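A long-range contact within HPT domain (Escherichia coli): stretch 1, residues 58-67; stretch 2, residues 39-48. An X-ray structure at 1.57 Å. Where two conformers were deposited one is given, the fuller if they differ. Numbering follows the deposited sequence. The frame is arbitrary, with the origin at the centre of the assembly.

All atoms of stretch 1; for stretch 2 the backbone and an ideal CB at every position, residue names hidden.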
# COMPACT_ATOMS: atom_id res chain seq x y z
N GLY A 58 -12.73 12.38 -2.86
CA GLY A 58 -12.74 10.97 -3.29
C GLY A 58 -11.33 10.42 -3.31
O GLY A 58 -11.01 9.32 -2.87
N ILE A 59 -10.36 11.20 -3.88
CA ILE A 59 -8.99 10.78 -3.90
C ILE A 59 -8.39 10.67 -2.51
O ILE A 59 -7.73 9.67 -2.21
CB ILE A 59 -8.08 11.79 -4.69
CG1 ILE A 59 -8.55 11.85 -6.15
CG2 ILE A 59 -6.61 11.46 -4.53
CD1 ILE A 59 -7.86 13.05 -6.84
N VAL A 60 -8.63 11.61 -1.61
CA VAL A 60 -8.06 11.59 -0.28
C VAL A 60 -8.70 10.41 0.50
O VAL A 60 -7.95 9.80 1.24
CB VAL A 60 -8.36 12.94 0.41
CG1 VAL A 60 -8.06 12.90 1.90
CG2 VAL A 60 -7.51 14.03 -0.27
N GLU A 61 -9.98 10.19 0.32
CA GLU A 61 -10.64 9.10 1.08
C GLU A 61 -10.11 7.72 0.68
O GLU A 61 -9.77 6.89 1.53
CB GLU A 61 -12.15 9.17 0.86
CG GLU A 61 -12.85 9.85 2.03
CD GLU A 61 -14.15 10.53 1.66
OE1 GLU A 61 -14.76 10.16 0.63
OE2 GLU A 61 -14.58 11.45 2.40
N GLU A 62 -9.87 7.53 -0.62
CA GLU A 62 -9.35 6.24 -1.10
C GLU A 62 -7.91 6.11 -0.72
O GLU A 62 -7.37 5.02 -0.37
CB GLU A 62 -9.63 6.08 -2.61
CG GLU A 62 -9.61 4.62 -3.05
CD GLU A 62 -10.79 3.81 -2.52
OE1 GLU A 62 -11.71 4.36 -1.89
OE2 GLU A 62 -10.77 2.59 -2.76
N GLY A 63 -7.10 7.21 -0.78
CA GLY A 63 -5.73 7.16 -0.32
C GLY A 63 -5.65 6.65 1.18
O GLY A 63 -4.79 5.90 1.49
N HIS A 64 -6.53 7.23 1.99
CA HIS A 64 -6.54 6.84 3.43
C HIS A 64 -6.92 5.36 3.57
O HIS A 64 -6.27 4.73 4.45
CB HIS A 64 -7.66 7.70 4.04
CG HIS A 64 -7.79 7.47 5.54
ND1 HIS A 64 -6.84 7.82 6.44
CD2 HIS A 64 -8.82 6.86 6.20
CE1 HIS A 64 -7.27 7.47 7.69
NE2 HIS A 64 -8.43 6.91 7.51
N LYS A 65 -7.84 4.89 2.79
CA LYS A 65 -8.22 3.46 2.87
C LYS A 65 -7.04 2.57 2.51
O LYS A 65 -6.67 1.61 3.22
CB LYS A 65 -9.41 3.22 1.99
CG LYS A 65 -10.22 1.93 2.16
CD LYS A 65 -11.25 1.80 1.04
CE LYS A 65 -12.24 2.95 1.08
NZ LYS A 65 -13.20 2.92 -0.05
N ILE A 66 -6.34 2.94 1.40
CA ILE A 66 -5.17 2.11 1.06
C ILE A 66 -4.09 2.21 2.05
O ILE A 66 -3.34 1.23 2.31
CB ILE A 66 -4.70 2.59 -0.38
CG1 ILE A 66 -5.73 2.18 -1.40
CG2 ILE A 66 -3.35 1.97 -0.69
CD1 ILE A 66 -5.59 2.97 -2.73
N LYS A 67 -3.74 3.36 2.67
CA LYS A 67 -2.74 3.59 3.64
C LYS A 67 -2.97 2.54 4.83
O LYS A 67 -2.01 1.94 5.22
CB LYS A 67 -2.79 5.01 4.20
CG LYS A 67 -1.76 5.24 5.27
CD LYS A 67 -1.93 6.55 6.03
CE LYS A 67 -0.91 6.68 7.16
NZ LYS A 67 -1.33 7.89 7.96
N UNK A 39 -8.47 -6.93 -3.04
CA UNK A 39 -9.16 -5.65 -2.97
C UNK A 39 -8.44 -4.52 -3.75
O UNK A 39 -9.11 -3.59 -4.18
CB UNK A 39 -9.31 -5.25 -1.50
N UNK A 40 -7.14 -4.72 -3.88
CA UNK A 40 -6.34 -3.62 -4.48
C UNK A 40 -6.74 -3.26 -5.89
O UNK A 40 -6.77 -2.02 -6.18
CB UNK A 40 -4.86 -4.00 -4.48
N UNK A 41 -7.08 -4.17 -6.77
CA UNK A 41 -7.51 -3.77 -8.10
C UNK A 41 -8.63 -2.77 -8.07
O UNK A 41 -8.66 -1.70 -8.77
CB UNK A 41 -7.94 -5.00 -8.91
N UNK A 42 -9.67 -2.97 -7.24
CA UNK A 42 -10.77 -2.09 -7.10
C UNK A 42 -10.40 -0.78 -6.43
O UNK A 42 -10.94 0.28 -6.81
CB UNK A 42 -11.88 -2.79 -6.32
N UNK A 43 -9.50 -0.75 -5.44
CA UNK A 43 -9.07 0.44 -4.76
C UNK A 43 -8.31 1.35 -5.81
O UNK A 43 -8.57 2.54 -5.76
CB UNK A 43 -8.19 0.08 -3.56
N UNK A 44 -7.52 0.67 -6.61
CA UNK A 44 -6.73 1.54 -7.56
C UNK A 44 -7.67 2.05 -8.63
O UNK A 44 -7.58 3.25 -8.99
CB UNK A 44 -5.57 0.78 -8.20
N UNK A 45 -8.65 1.27 -9.09
CA UNK A 45 -9.62 1.76 -10.05
C UNK A 45 -10.42 2.93 -9.51
O UNK A 45 -10.76 3.90 -10.21
CB UNK A 45 -10.57 0.63 -10.46
N UNK A 46 -10.79 2.93 -8.22
CA UNK A 46 -11.51 4.05 -7.62
C UNK A 46 -10.60 5.27 -7.55
O UNK A 46 -11.09 6.37 -7.82
CB UNK A 46 -12.02 3.68 -6.23
N UNK A 47 -9.32 5.14 -7.20
CA UNK A 47 -8.39 6.23 -7.21
C UNK A 47 -8.37 6.89 -8.62
O UNK A 47 -8.48 8.12 -8.65
CB UNK A 47 -7.00 5.74 -6.80
N UNK A 48 -8.24 6.05 -9.61
CA UNK A 48 -8.15 6.59 -10.99
C UNK A 48 -9.42 7.29 -11.41
O UNK A 48 -9.34 8.35 -12.06
CB UNK A 48 -7.84 5.47 -11.99

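The two stretches are helices running nearly antiparallel, at 158°, with axes 9.2 Å apart at closest approach.

Position 39 is out of reach of stretch 1, and its CB meets nothing there. Many residues would suit. It is M39, which makes no contact here.

Position 40 has a CB pointing sideways, with nothing of stretch 1 within 5.5 Å. A long, flexible apolar chain could still reach I66. It is M40: its CE lies 4.2 Å from I66 CG2.

Position 41 is out of reach, and its N makes no bond to the turn before, so an imino acid is tolerated. It is P41. Position 42 points sideways into room enough for a CB. Its backbone angles are ordinary helical ones, so glycine is not required. It is G42.

Position 43 points toward stretch 1. Its ideal CB is 3.7 Å from E62 OE2 and 3.9 Å from I66 CG1, with the aliphatic part of K65 further along. A large side chain tolerating both apolar and charged neighbours would suit: aromatic, or a long polar chain. It is Y43. K65 CD sits over one ring face, 4.2 Å from the centroid, in a CH-pi contact. I66 CG1 packs 3.8 Å from Y43 CB. E62 OE2 approaches Y43 CD1 at 3.4 Å, without a hydrogen bond.

Position 44 points away, and stretch 1 sets little demand. It is V44. Position 45 also points away; small or polar residues would do. It is S45, whose OG bonds back to P41 O at 2.9 Å within its own helix.

Position 46 points toward E62, with its ideal CB 3.8 Å from E62 OE2. A basic or polar chain might exploit the carboxylate, yet a compact apolar one also fits. It is V46, with CG1 3.6 Å from E62 CD. The carboxylate is engaged within its own helix instead: K65 NZ to E62 OE1 is a 2.8 Å salt bridge.

Position 47 points sideways, beside a hollow lined by I59, E62, G63 and I66. G63 has no side chain here, and its backbone N forms part of the hollow. A branched or flexible apolar chain suits. It is L47, a knob in this hole. Its CD1 meets I66 CD1 at 3.6 Å, while its CD2 lies 3.8 Å from I59 O and 4.1 Å from G63 N.

Position 48 points away, and stretch 1 would accept almost anything. It is E48.

Stretch 2 (39-48) MMPGYVSVLE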
# COMPACT_ATOMS: atom_id res chain seq x y z
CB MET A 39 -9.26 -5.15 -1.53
CG MET A 39 -9.97 -6.18 -0.61
SD MET A 39 -11.62 -6.63 -1.12
CE MET A 39 -12.49 -5.10 -1.03
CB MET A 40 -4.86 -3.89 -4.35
CG MET A 40 -4.11 -3.34 -3.17
SD MET A 40 -4.30 -1.53 -2.96
CE MET A 40 -2.77 -0.89 -3.69
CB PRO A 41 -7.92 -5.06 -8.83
CG PRO A 41 -7.16 -6.10 -8.11
CD PRO A 41 -7.06 -5.65 -6.65
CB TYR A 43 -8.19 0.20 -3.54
CG TYR A 43 -8.88 -0.54 -2.36
CD1 TYR A 43 -10.23 -0.71 -2.36
CD2 TYR A 43 -7.99 -1.00 -1.39
CE1 TYR A 43 -10.82 -1.39 -1.24
CE2 TYR A 43 -8.55 -1.67 -0.25
CZ TYR A 43 -9.91 -1.80 -0.32
OH TYR A 43 -10.55 -2.46 0.81
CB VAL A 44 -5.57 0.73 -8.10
CG1 VAL A 44 -4.94 1.46 -9.33
CG2 VAL A 44 -4.45 0.50 -7.11
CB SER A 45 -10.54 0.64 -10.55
OG SER A 45 -9.72 -0.38 -11.12
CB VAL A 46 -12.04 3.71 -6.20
CG1 VAL A 46 -12.55 4.94 -5.46
CG2 VAL A 46 -13.15 2.67 -6.37
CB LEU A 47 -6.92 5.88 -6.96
CG LEU A 47 -6.44 5.82 -5.52
CD1 LEU A 47 -5.02 5.27 -5.47
CD2 LEU A 47 -6.53 7.21 -4.87
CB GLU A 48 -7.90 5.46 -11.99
CG GLU A 48 -6.64 4.67 -11.78
CD GLU A 48 -5.40 5.32 -12.34
OE1 GLU A 48 -5.36 6.56 -12.49
OE2 GLU A 48 -4.48 4.55 -12.66
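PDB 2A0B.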